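Local atomic coordinates of citrate lyase, subunit 1 (Methanothrix soehngenii, PDB entry 6ZNW), a protein that probably interconverts oxaloacetate, acetyl-CoA, ADP and phosphate with citrate, ATP and CoA, as ATP citrate synthases do. Residues Tyr197-Pro202 with Asp214-Leu219; Ser261-Ile266 with Tyr302-Gly307; Glu270-Thr275 with Asn330-Val335; Ser306-Thr311 with Asn344-Ala349. One frame throughout, in Å; residues are numbered along the deposited sequence.

Contact 1: Tyr197-Pro202 with Asp214-Leu219; sequences YVEINP and DMVAKL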
# COMPACT_ATOMS: atom_id res chain seq x y z
N TYR A 197 -63.62 18.59 -20.81
CA TYR A 197 -64.98 18.99 -21.08
C TYR A 197 -65.60 19.70 -19.88
O TYR A 197 -65.42 19.28 -18.74
CB TYR A 197 -65.83 17.75 -21.44
CG TYR A 197 -67.26 18.09 -21.80
CD1 TYR A 197 -67.57 18.64 -23.04
CD2 TYR A 197 -68.29 17.85 -20.92
CE1 TYR A 197 -68.88 18.96 -23.37
CE2 TYR A 197 -69.61 18.16 -21.24
CZ TYR A 197 -69.90 18.72 -22.48
OH TYR A 197 -71.19 19.02 -22.82
N VAL A 198 -66.35 20.76 -20.14
CA VAL A 198 -67.10 21.50 -19.12
C VAL A 198 -68.44 21.95 -19.73
O VAL A 198 -68.48 22.37 -20.88
CB VAL A 198 -66.32 22.65 -18.43
CG1 VAL A 198 -66.04 23.81 -19.39
CG2 VAL A 198 -67.06 23.16 -17.20
N GLU A 199 -69.52 21.79 -18.99
CA GLU A 199 -70.85 22.17 -19.46
C GLU A 199 -71.66 22.74 -18.31
O GLU A 199 -71.86 22.07 -17.31
CB GLU A 199 -71.58 20.95 -20.04
CG GLU A 199 -72.98 21.24 -20.54
CD GLU A 199 -73.87 20.02 -20.60
OE1 GLU A 199 -73.60 19.13 -21.43
OE2 GLU A 199 -74.84 19.95 -19.80
N ILE A 200 -72.09 23.99 -18.45
CA ILE A 200 -72.95 24.64 -17.47
C ILE A 200 -74.27 24.86 -18.19
O ILE A 200 -74.41 25.79 -18.99
CB ILE A 200 -72.35 25.93 -16.88
CG1 ILE A 200 -70.91 25.67 -16.37
CG2 ILE A 200 -73.25 26.47 -15.77
CD1 ILE A 200 -70.08 26.89 -16.16
N ASN A 201 -75.20 23.92 -17.99
CA ASN A 201 -76.50 23.91 -18.64
C ASN A 201 -77.60 23.67 -17.62
O ASN A 201 -77.93 22.53 -17.32
CB ASN A 201 -76.58 22.81 -19.71
CG ASN A 201 -76.04 23.18 -21.08
OD1 ASN A 201 -75.03 23.87 -21.23
ND2 ASN A 201 -76.70 22.68 -22.12
N PRO A 202 -78.15 24.75 -17.05
CA PRO A 202 -77.92 26.16 -17.37
C PRO A 202 -77.14 26.96 -16.32
O PRO A 202 -76.81 26.46 -15.25
CB PRO A 202 -79.37 26.68 -17.48
CG PRO A 202 -80.16 25.82 -16.45
CD PRO A 202 -79.29 24.61 -16.12
N ASP A 214 -76.48 23.75 -13.20
CA ASP A 214 -76.10 22.35 -13.42
C ASP A 214 -74.73 22.33 -14.04
O ASP A 214 -74.41 23.18 -14.88
CB ASP A 214 -77.08 21.57 -14.31
CG ASP A 214 -76.67 20.11 -14.49
OD1 ASP A 214 -76.85 19.32 -13.54
OD2 ASP A 214 -76.13 19.78 -15.57
N MET A 215 -73.90 21.35 -13.65
CA MET A 215 -72.56 21.25 -14.15
C MET A 215 -72.13 19.81 -14.47
O MET A 215 -72.30 18.90 -13.67
CB MET A 215 -71.59 21.90 -13.15
CG MET A 215 -70.28 22.30 -13.77
SD MET A 215 -69.37 23.41 -12.68
CE MET A 215 -67.90 23.61 -13.59
N VAL A 216 -71.58 19.62 -15.67
CA VAL A 216 -71.07 18.34 -16.14
C VAL A 216 -69.62 18.61 -16.51
O VAL A 216 -69.36 19.57 -17.24
CB VAL A 216 -71.89 17.80 -17.34
CG1 VAL A 216 -71.14 16.71 -18.09
CG2 VAL A 216 -73.24 17.28 -16.88
N ALA A 217 -68.69 17.82 -15.98
CA ALA A 217 -67.27 18.04 -16.27
C ALA A 217 -66.47 16.78 -16.38
O ALA A 217 -66.75 15.80 -15.69
CB ALA A 217 -66.66 18.95 -15.22
N LYS A 218 -65.45 16.81 -17.23
CA LYS A 218 -64.50 15.73 -17.44
C LYS A 218 -63.10 16.30 -17.31
O LYS A 218 -62.81 17.35 -17.87
CB LYS A 218 -64.66 15.12 -18.84
CG LYS A 218 -65.82 14.15 -18.99
CD LYS A 218 -65.88 13.64 -20.42
CE LYS A 218 -66.81 12.48 -20.60
NZ LYS A 218 -66.72 11.93 -21.98
N LEU A 219 -62.24 15.63 -16.56
CA LEU A 219 -60.84 16.04 -16.42
C LEU A 219 -59.96 15.09 -17.23
O LEU A 219 -60.24 13.90 -17.29
CB LEU A 219 -60.39 15.98 -14.95
CG LEU A 219 -61.05 16.95 -13.99
CD1 LEU A 219 -60.69 16.61 -12.56
CD2 LEU A 219 -60.68 18.38 -14.31
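Val198 meets Met215 on the buried face of an antiparallel beta hairpin, the pair of strands 195-206 and 209-220 in the ATP-grasp region. The touching atoms are branch CG2 of Val198 and the terminal methyl CE of Met215, 3.7 Å apart. Met215 keeps an extended chain, which carries that methyl along the sheet past Ile200, whose CG1 lies 4.3 Å from Met215 CG. Ala217 shares this face. Helix 8-18 packs on Met215 and Ala217, and helix 176-192 on Val198 and Ile200.

The backbones run at 174° to one another with axes 4.6 Å apart. Tyr197 pairs with Lys218 and Glu199 with Val216, both as hydrogen-bonded pairs; Val198 faces Ala217 across a non-hydrogen-bonded position.

Tyr197, Glu199, Val216 and Lys218 occupy the other face. With its CG opposite the backbone N (chi1 -177°), the tyrosine ring leans forward along its own strand, and Val216 CG1 meets the edge of that ring at CE2, 3.8 Å away. The phenol OH continues to Glu199 OE1, a 2.8 Å bond in the ring plane that uses the anti lone pair of the carboxylate.

Toward the polar end, Glu199 OE2 stands 4.4 Å from Asp214 OD2, and Glu8 brings a further acid beside Asp214. Three acids thus gather at this end of the hairpin. A cis peptide precedes Pro202, and there the pairing fades into a weak bond from Asp214 N to Pro202 O of 3.4 Å.

Contact 2: Ser261-Ile266 with Tyr302-Gly307; sequences SLKLTI and YGEYSG. With MG (magnesium ion), chain D.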
# COMPACT_ATOMS: atom_id res chain seq x y z
N SER A 261 -47.57 0.13 -19.31
CA SER A 261 -49.02 0.16 -19.19
C SER A 261 -49.57 -1.16 -18.66
O SER A 261 -49.21 -2.20 -19.16
CB SER A 261 -49.66 0.48 -20.53
OG SER A 261 -51.08 0.55 -20.42
N LEU A 262 -50.40 -1.10 -17.61
CA LEU A 262 -51.06 -2.25 -16.99
C LEU A 262 -52.48 -1.78 -16.70
O LEU A 262 -52.68 -0.96 -15.82
CB LEU A 262 -50.37 -2.67 -15.67
CG LEU A 262 -48.93 -3.21 -15.79
CD1 LEU A 262 -47.93 -2.24 -15.20
CD2 LEU A 262 -48.81 -4.59 -15.22
N LYS A 263 -53.45 -2.24 -17.50
CA LYS A 263 -54.84 -1.82 -17.38
C LYS A 263 -55.77 -3.04 -17.27
O LYS A 263 -55.53 -4.04 -17.94
CB LYS A 263 -55.23 -0.95 -18.60
CG LYS A 263 -54.43 0.33 -18.71
CD LYS A 263 -54.77 1.14 -19.93
CE LYS A 263 -54.04 2.46 -19.90
NZ LYS A 263 -53.28 2.68 -21.16
N LEU A 264 -56.80 -2.95 -16.40
CA LEU A 264 -57.76 -4.04 -16.20
C LEU A 264 -59.17 -3.52 -15.88
O LEU A 264 -59.34 -2.71 -14.97
CB LEU A 264 -57.29 -5.02 -15.10
CG LEU A 264 -58.28 -6.11 -14.66
CD1 LEU A 264 -58.53 -7.12 -15.78
CD2 LEU A 264 -57.79 -6.82 -13.41
N THR A 265 -60.17 -4.00 -16.63
CA THR A 265 -61.57 -3.65 -16.44
C THR A 265 -62.37 -4.95 -16.43
O THR A 265 -62.32 -5.70 -17.40
CB THR A 265 -62.06 -2.74 -17.59
OG1 THR A 265 -61.26 -1.55 -17.62
CG2 THR A 265 -63.53 -2.36 -17.46
N ILE A 266 -63.09 -5.22 -15.33
CA ILE A 266 -63.91 -6.42 -15.25
C ILE A 266 -65.25 -6.13 -15.90
O ILE A 266 -65.89 -5.14 -15.56
CB ILE A 266 -64.07 -6.90 -13.79
CG1 ILE A 266 -62.68 -7.13 -13.13
CG2 ILE A 266 -64.94 -8.16 -13.72
CD1 ILE A 266 -62.68 -7.15 -11.62
N TYR A 302 -61.73 -6.76 -20.03
CA TYR A 302 -60.96 -6.07 -21.05
C TYR A 302 -59.70 -5.61 -20.32
O TYR A 302 -59.77 -4.85 -19.35
CB TYR A 302 -61.68 -4.86 -21.71
CG TYR A 302 -60.69 -4.08 -22.54
CD1 TYR A 302 -60.28 -4.54 -23.78
CD2 TYR A 302 -60.01 -2.99 -22.00
CE1 TYR A 302 -59.26 -3.92 -24.48
CE2 TYR A 302 -58.96 -2.39 -22.67
CZ TYR A 302 -58.60 -2.83 -23.93
OH TYR A 302 -57.60 -2.21 -24.63
N GLY A 303 -58.55 -6.04 -20.80
CA GLY A 303 -57.28 -5.67 -20.21
C GLY A 303 -56.17 -5.51 -21.21
O GLY A 303 -56.32 -5.86 -22.38
N GLU A 304 -55.04 -4.96 -20.74
CA GLU A 304 -53.82 -4.81 -21.54
C GLU A 304 -52.61 -4.50 -20.69
O GLU A 304 -52.71 -3.85 -19.66
CB GLU A 304 -53.94 -3.80 -22.71
CG GLU A 304 -53.81 -2.33 -22.32
CD GLU A 304 -52.52 -1.61 -22.67
OE1 GLU A 304 -52.52 -0.37 -22.60
OE2 GLU A 304 -51.50 -2.27 -22.97
N TYR A 305 -51.47 -4.98 -21.16
CA TYR A 305 -50.15 -4.71 -20.62
C TYR A 305 -49.24 -4.43 -21.82
O TYR A 305 -49.39 -5.05 -22.87
CB TYR A 305 -49.62 -5.84 -19.72
CG TYR A 305 -49.17 -7.08 -20.46
CD1 TYR A 305 -50.08 -8.03 -20.89
CD2 TYR A 305 -47.83 -7.28 -20.76
CE1 TYR A 305 -49.68 -9.15 -21.60
CE2 TYR A 305 -47.41 -8.39 -21.48
CZ TYR A 305 -48.34 -9.34 -21.88
OH TYR A 305 -47.94 -10.44 -22.58
N SER A 306 -48.36 -3.44 -21.69
CA SER A 306 -47.42 -3.07 -22.74
C SER A 306 -46.33 -2.11 -22.17
O SER A 306 -46.31 -1.87 -20.96
CB SER A 306 -48.15 -2.51 -23.97
OG SER A 306 -48.98 -1.39 -23.73
N GLY A 307 -45.43 -1.61 -23.01
CA GLY A 307 -44.39 -0.69 -22.56
C GLY A 307 -43.31 -1.35 -21.74
O GLY A 307 -42.72 -0.73 -20.85
MG MG D . -48.97 0.24 -25.06
O HOH W 1 -50.60 1.21 -24.33
O HOH W 2 -48.89 1.91 -26.29
O HOH W 3 -47.66 1.19 -23.63
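Ser261 and Glu304 form the tight end of this two-stranded antiparallel ribbon, strands 261-266 and 301-306, in the citrate-binding region. Ser261 OG gives a 2.8 Å hydrogen bond to Glu304 OE1, arriving from above the carboxylate plane, 61° out of it. The glutamate reaches this place by a folded chain: its CG sits between the backbone N and the carbonyl carbon (chi1 80°), and a bend at chi2 (106°) swings the carboxylate over to the serine. Its second oxygen, OE2, accepts from Ser306 OG at 2.8 Å through the syn lone pair, so both oxygens are engaged. Leu262 and Leu264 line the opposite face, under helix 246-256.

The grip is looser at Lys263. Its chain lies alongside Glu304, pointing the same way, yet NZ to Glu304 OE1 is 3.5 Å, a salt bridge with only a weak hydrogen bond. NZ also donates to Ser261 OG at 3.2 Å and reaches a backbone group of a neighbouring subunit. Further along, Tyr302 and Thr265 are joined through their backbones, while the tyrosine OH turns to Ser283 and to the neighbouring subunit's backbone.

Ser306 OG coordinates the magnesium ion at 2.1 Å. Water 1, another ligand of the ion at 2.0 Å, donates to Glu304 OE1 over 3.0 Å. Glu304 thus acts from the second shell: one carboxylate orients a serine ligand and a water ligand together, and its negative charge would probably reinforce the hold on the metal, while the bonds to its two oxygens together probably limit its rotation.

Contact 3: Glu270-Thr275 with Asn330-Val335; sequences EGRVWT and NPNGKV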
# COMPACT_ATOMS: atom_id res chain seq x y z
N GLU A 270 -68.43 -13.63 -13.77
CA GLU A 270 -68.81 -15.02 -14.05
C GLU A 270 -68.51 -15.47 -15.50
O GLU A 270 -68.98 -16.53 -15.92
CB GLU A 270 -70.31 -15.24 -13.73
CG GLU A 270 -70.73 -14.74 -12.35
CD GLU A 270 -69.90 -15.30 -11.21
OE1 GLU A 270 -69.87 -16.54 -11.05
OE2 GLU A 270 -69.28 -14.49 -10.47
N GLY A 271 -67.77 -14.67 -16.25
CA GLY A 271 -67.44 -14.99 -17.63
C GLY A 271 -66.41 -16.09 -17.76
O GLY A 271 -65.47 -16.20 -16.96
N ARG A 272 -66.59 -16.91 -18.81
CA ARG A 272 -65.76 -18.06 -19.20
C ARG A 272 -64.48 -17.63 -19.91
O ARG A 272 -63.50 -18.38 -19.88
CB ARG A 272 -66.57 -18.85 -20.25
CG ARG A 272 -67.09 -20.20 -19.83
CD ARG A 272 -67.76 -20.95 -20.99
NE ARG A 272 -66.94 -20.98 -22.21
CZ ARG A 272 -65.94 -21.83 -22.43
NH1 ARG A 272 -65.26 -21.78 -23.56
NH2 ARG A 272 -65.61 -22.73 -21.51
N VAL A 273 -64.51 -16.49 -20.64
CA VAL A 273 -63.36 -16.09 -21.44
C VAL A 273 -62.56 -14.95 -20.77
O VAL A 273 -63.05 -13.83 -20.59
CB VAL A 273 -63.66 -15.81 -22.97
CG1 VAL A 273 -64.98 -16.41 -23.44
CG2 VAL A 273 -63.50 -14.36 -23.39
N TRP A 274 -61.33 -15.26 -20.40
CA TRP A 274 -60.44 -14.28 -19.81
C TRP A 274 -59.32 -13.98 -20.78
O TRP A 274 -58.91 -14.85 -21.55
CB TRP A 274 -59.91 -14.73 -18.44
CG TRP A 274 -60.98 -14.75 -17.39
CD1 TRP A 274 -61.95 -15.70 -17.22
CD2 TRP A 274 -61.22 -13.74 -16.39
NE1 TRP A 274 -62.75 -15.36 -16.16
CE2 TRP A 274 -62.33 -14.16 -15.63
CE3 TRP A 274 -60.60 -12.53 -16.07
CZ2 TRP A 274 -62.83 -13.41 -14.57
CZ3 TRP A 274 -61.09 -11.79 -15.01
CH2 TRP A 274 -62.21 -12.22 -14.28
N THR A 275 -58.85 -12.73 -20.78
CA THR A 275 -57.80 -12.32 -21.69
C THR A 275 -56.67 -11.60 -20.99
O THR A 275 -56.89 -10.81 -20.09
CB THR A 275 -58.37 -11.43 -22.81
OG1 THR A 275 -59.00 -10.28 -22.23
CG2 THR A 275 -59.32 -12.17 -23.74
N ASN A 330 -67.08 -23.11 -13.32
CA ASN A 330 -67.99 -23.11 -14.46
C ASN A 330 -68.06 -24.48 -15.20
O ASN A 330 -67.02 -25.04 -15.53
CB ASN A 330 -67.61 -21.98 -15.41
CG ASN A 330 -68.73 -21.53 -16.32
OD1 ASN A 330 -68.70 -21.76 -17.53
ND2 ASN A 330 -69.75 -20.89 -15.76
N PRO A 331 -69.29 -25.01 -15.45
CA PRO A 331 -69.42 -26.35 -16.07
C PRO A 331 -68.63 -26.65 -17.35
O PRO A 331 -68.06 -27.74 -17.43
CB PRO A 331 -70.92 -26.47 -16.32
CG PRO A 331 -71.55 -25.60 -15.32
CD PRO A 331 -70.60 -24.45 -15.08
N ASN A 332 -68.58 -25.74 -18.34
CA ASN A 332 -67.83 -26.02 -19.58
C ASN A 332 -66.34 -25.62 -19.48
O ASN A 332 -65.66 -25.52 -20.50
CB ASN A 332 -68.49 -25.32 -20.78
CG ASN A 332 -70.01 -25.40 -20.85
OD1 ASN A 332 -70.63 -26.48 -20.76
ND2 ASN A 332 -70.64 -24.25 -21.03
N GLY A 333 -65.85 -25.40 -18.26
CA GLY A 333 -64.49 -24.95 -18.02
C GLY A 333 -64.35 -23.46 -18.28
O GLY A 333 -65.34 -22.75 -18.44
N LYS A 334 -63.13 -22.96 -18.30
CA LYS A 334 -62.85 -21.55 -18.58
C LYS A 334 -61.63 -21.45 -19.49
O LYS A 334 -60.78 -22.33 -19.48
CB LYS A 334 -62.61 -20.76 -17.28
CG LYS A 334 -63.90 -20.31 -16.61
CD LYS A 334 -63.66 -19.72 -15.24
CE LYS A 334 -64.96 -19.25 -14.65
NZ LYS A 334 -64.80 -18.78 -13.26
N VAL A 335 -61.56 -20.39 -20.30
CA VAL A 335 -60.44 -20.21 -21.23
C VAL A 335 -59.60 -18.95 -20.92
O VAL A 335 -60.18 -17.88 -20.69
CB VAL A 335 -60.97 -20.22 -22.69
CG1 VAL A 335 -59.90 -19.79 -23.67
CG2 VAL A 335 -61.52 -21.60 -23.06
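Strand 273-275, first in the order of the parallel sheet in the citrate-binding, succinyl-CoA-synthetase-like region, begins here, joined to its neighbour 334-338 by the parallel bridge between Val273 and Val335. Arg272 O accepts from Val335 N at 2.8 Å, and Val335 O accepts in turn from Trp274 N at 2.9 Å with a nearly straight N-H...O angle of 172°. Two bonds that run to the residues flanking Val273 are the signature of parallel pairing.

Arg272 carries most of the side-chain contact. Its chain turns at chi3 (50°), which brings the guanidinium to the Gly333 end of the type I turn Asn330-Gly333. NH2 gives a weak hydrogen bond to Gly333 O at 3.1 Å. Behind it, the aliphatic CG rests against Asn330 OD1 at 3.2 Å, the two side chains crossing at about a right angle. On the strand side, Arg272 NH1 touches Val335 CG2 at 3.8 Å. An alanine at Arg272 would keep the backbone bonds but is likely to leave Gly333 O without this donor and open a gap between the turn and Val335.

Lys334 stretches out past Gly271, and its NZ is held by the carbonyls of Ser328 and Met325. Trp274 tucks its indole against Ile321, Leu324 and Met325 of helix 311-325, joining this strand to that helix. The indole's rotation is further restrained, though weakly, by its NE1 bond to Gly271 O, 3.0 Å long.

Contact 4: Ser306-Thr311 with Asn344-Ala349; sequences SGDPNT and NFTDVA. With MG (magnesium ion), chain D; FLC (citrate anion), chain C.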
# COMPACT_ATOMS: atom_id res chain seq x y z
N SER A 306 -48.36 -3.44 -21.69
CA SER A 306 -47.42 -3.07 -22.74
C SER A 306 -46.33 -2.11 -22.17
O SER A 306 -46.31 -1.87 -20.96
CB SER A 306 -48.15 -2.51 -23.97
OG SER A 306 -48.98 -1.39 -23.73
N GLY A 307 -45.43 -1.61 -23.01
CA GLY A 307 -44.39 -0.69 -22.56
C GLY A 307 -43.31 -1.35 -21.74
O GLY A 307 -42.72 -0.73 -20.85
N ASP A 308 -43.04 -2.63 -22.05
CA ASP A 308 -42.03 -3.47 -21.40
C ASP A 308 -42.13 -3.51 -19.86
O ASP A 308 -41.23 -3.04 -19.16
CB ASP A 308 -40.61 -3.10 -21.87
CG ASP A 308 -39.52 -4.10 -21.53
OD1 ASP A 308 -39.84 -5.32 -21.40
OD2 ASP A 308 -38.35 -3.68 -21.40
N PRO A 309 -43.23 -4.07 -19.30
CA PRO A 309 -43.31 -4.17 -17.83
C PRO A 309 -42.36 -5.26 -17.32
O PRO A 309 -42.10 -6.24 -18.03
CB PRO A 309 -44.80 -4.50 -17.56
CG PRO A 309 -45.30 -5.08 -18.83
CD PRO A 309 -44.40 -4.68 -19.96
N ASN A 310 -41.81 -5.09 -16.10
CA ASN A 310 -40.88 -6.09 -15.56
C ASN A 310 -41.61 -7.38 -15.11
O ASN A 310 -42.85 -7.41 -15.06
CB ASN A 310 -39.97 -5.50 -14.46
CG ASN A 310 -40.65 -5.06 -13.18
OD1 ASN A 310 -41.49 -5.76 -12.59
ND2 ASN A 310 -40.27 -3.88 -12.69
N THR A 311 -40.85 -8.44 -14.81
CA THR A 311 -41.34 -9.74 -14.37
C THR A 311 -42.28 -9.65 -13.17
O THR A 311 -43.32 -10.30 -13.16
CB THR A 311 -40.14 -10.64 -14.09
OG1 THR A 311 -39.42 -10.77 -15.31
CG2 THR A 311 -40.53 -12.01 -13.58
N ASN A 344 -42.28 -4.79 -30.25
CA ASN A 344 -41.15 -4.00 -30.71
C ASN A 344 -40.05 -3.96 -29.63
O ASN A 344 -38.87 -3.92 -29.97
CB ASN A 344 -41.61 -2.57 -31.01
CG ASN A 344 -42.68 -2.45 -32.06
OD1 ASN A 344 -42.40 -2.39 -33.26
ND2 ASN A 344 -43.94 -2.39 -31.64
N PHE A 345 -40.43 -3.93 -28.33
CA PHE A 345 -39.42 -3.82 -27.28
C PHE A 345 -39.77 -4.55 -26.00
O PHE A 345 -38.87 -4.85 -25.23
CB PHE A 345 -39.06 -2.34 -26.98
CG PHE A 345 -40.17 -1.48 -26.41
CD1 PHE A 345 -41.10 -0.88 -27.24
CD2 PHE A 345 -40.24 -1.23 -25.05
CE1 PHE A 345 -42.09 -0.07 -26.72
CE2 PHE A 345 -41.24 -0.44 -24.53
CZ PHE A 345 -42.15 0.15 -25.37
N THR A 346 -41.05 -4.89 -25.78
CA THR A 346 -41.44 -5.66 -24.59
C THR A 346 -40.72 -7.01 -24.60
O THR A 346 -40.79 -7.74 -25.60
CB THR A 346 -42.95 -5.85 -24.55
OG1 THR A 346 -43.53 -4.58 -24.30
CG2 THR A 346 -43.39 -6.82 -23.46
N ASP A 347 -39.94 -7.30 -23.56
CA ASP A 347 -39.19 -8.54 -23.48
C ASP A 347 -40.16 -9.70 -23.19
O ASP A 347 -40.74 -9.75 -22.11
CB ASP A 347 -38.16 -8.43 -22.36
CG ASP A 347 -37.02 -9.40 -22.50
OD1 ASP A 347 -37.29 -10.61 -22.61
OD2 ASP A 347 -35.84 -8.95 -22.51
N VAL A 348 -40.35 -10.61 -24.15
CA VAL A 348 -41.28 -11.75 -24.01
C VAL A 348 -40.78 -12.75 -22.95
O VAL A 348 -41.60 -13.35 -22.26
CB VAL A 348 -41.57 -12.43 -25.37
CG1 VAL A 348 -42.57 -13.57 -25.22
CG2 VAL A 348 -42.04 -11.41 -26.40
N ALA A 349 -39.45 -12.90 -22.81
CA ALA A 349 -38.88 -13.81 -21.81
C ALA A 349 -39.14 -13.32 -20.38
O ALA A 349 -39.57 -14.11 -19.54
CB ALA A 349 -37.38 -14.00 -22.05
MG MG D . -48.97 0.24 -25.06
CAC FLC C . -46.51 -5.02 -27.07
CA FLC C . -46.66 -3.54 -27.38
CB FLC C . -45.41 -2.71 -27.06
CBC FLC C . -44.23 -3.33 -27.84
CG FLC C . -45.55 -1.25 -27.51
CGC FLC C . -46.13 -0.28 -26.48
OA1 FLC C . -46.15 -5.34 -25.91
OA2 FLC C . -46.73 -5.84 -27.98
OB1 FLC C . -43.26 -3.74 -27.18
OB2 FLC C . -44.35 -3.35 -29.08
OG1 FLC C . -45.42 0.68 -26.11
OG2 FLC C . -47.28 -0.49 -26.07
OHB FLC C . -45.15 -2.78 -25.65
O HOH W 2 -48.89 1.91 -26.29
O HOH W 3 -47.66 1.19 -23.63
O HOH W 1 -50.60 1.21 -24.33
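Phe345 and Thr346 turn their side chains to Gly307 and Asp308 by two different first torsions. Phe345 holds its ring carbon CG between its own N and carbonyl carbon (chi1 65°), which lays the ring against the 307-308 backbone: CE2 lies 3.6 Å from Gly307 C, and CD2 packs 3.7 Å from Asp308 CB. Thr346 places OG1 opposite its carbonyl carbon (chi1 -68°), where the hydroxyl accepts from Asp308 N at 3.0 Å. Asp308 replies with its side chain, since Asp347 N donates to OD1 over 2.9 Å, almost straight at 176° though from above the carboxylate plane.

These exchanges hold two loops together round a bound citrate. Its hydroxyl OHB takes a bond from Gly307 N at 2.9 Å and shares another with Thr346 OG1 at 2.8 Å. The central carboxylate is gripped by three backbone N-H groups and one side-chain amide from the segment leading into helix 348-361: Asn344 N and ND2 both reach OB2, and Phe345 N and Thr346 N both reach OB1, the latter at 2.9 Å. OB1 also lies over one face of the Phe345 ring, 3.6 Å above its plane and offset toward the rim. A serine in place of Phe345 would keep the backbone N-H but is likely to leave a gap beside Gly307 and take away the ring face under OB1.

Citrate OG2 joins Ser306 in coordinating the magnesium. That ion and Arg377, which also bonds the ligand, would probably offset much of its charge while N-H donors bind its oxygens, consistent with the citrate-binding family of this region.

In the fold
Along the chain, contact 1 closes before the others begin, in the ATP-grasp region; contacts 2, 3 and 4 all fall in the citrate-binding region, on the opposite side of the chain's centre from contact 1. Centre to centre, contact 1 is about 29 Å from contact 2 and about 40 Å from contact 4. Contacts 2 and 4 are about 13 Å apart, share Ser306 and Gly307, and both touch the magnesium: the ribbon 261-266/301-306 delivers its end to the citrate loops. Contact 3 adjoins contact 2 in sequence, strand 261-266 preceding 273-275, with centres about 19 Å apart; it lies in the parallel sheet, its nearest atoms about 11 Å from contact 4, and strand 334-338 leads on to helix 348-361.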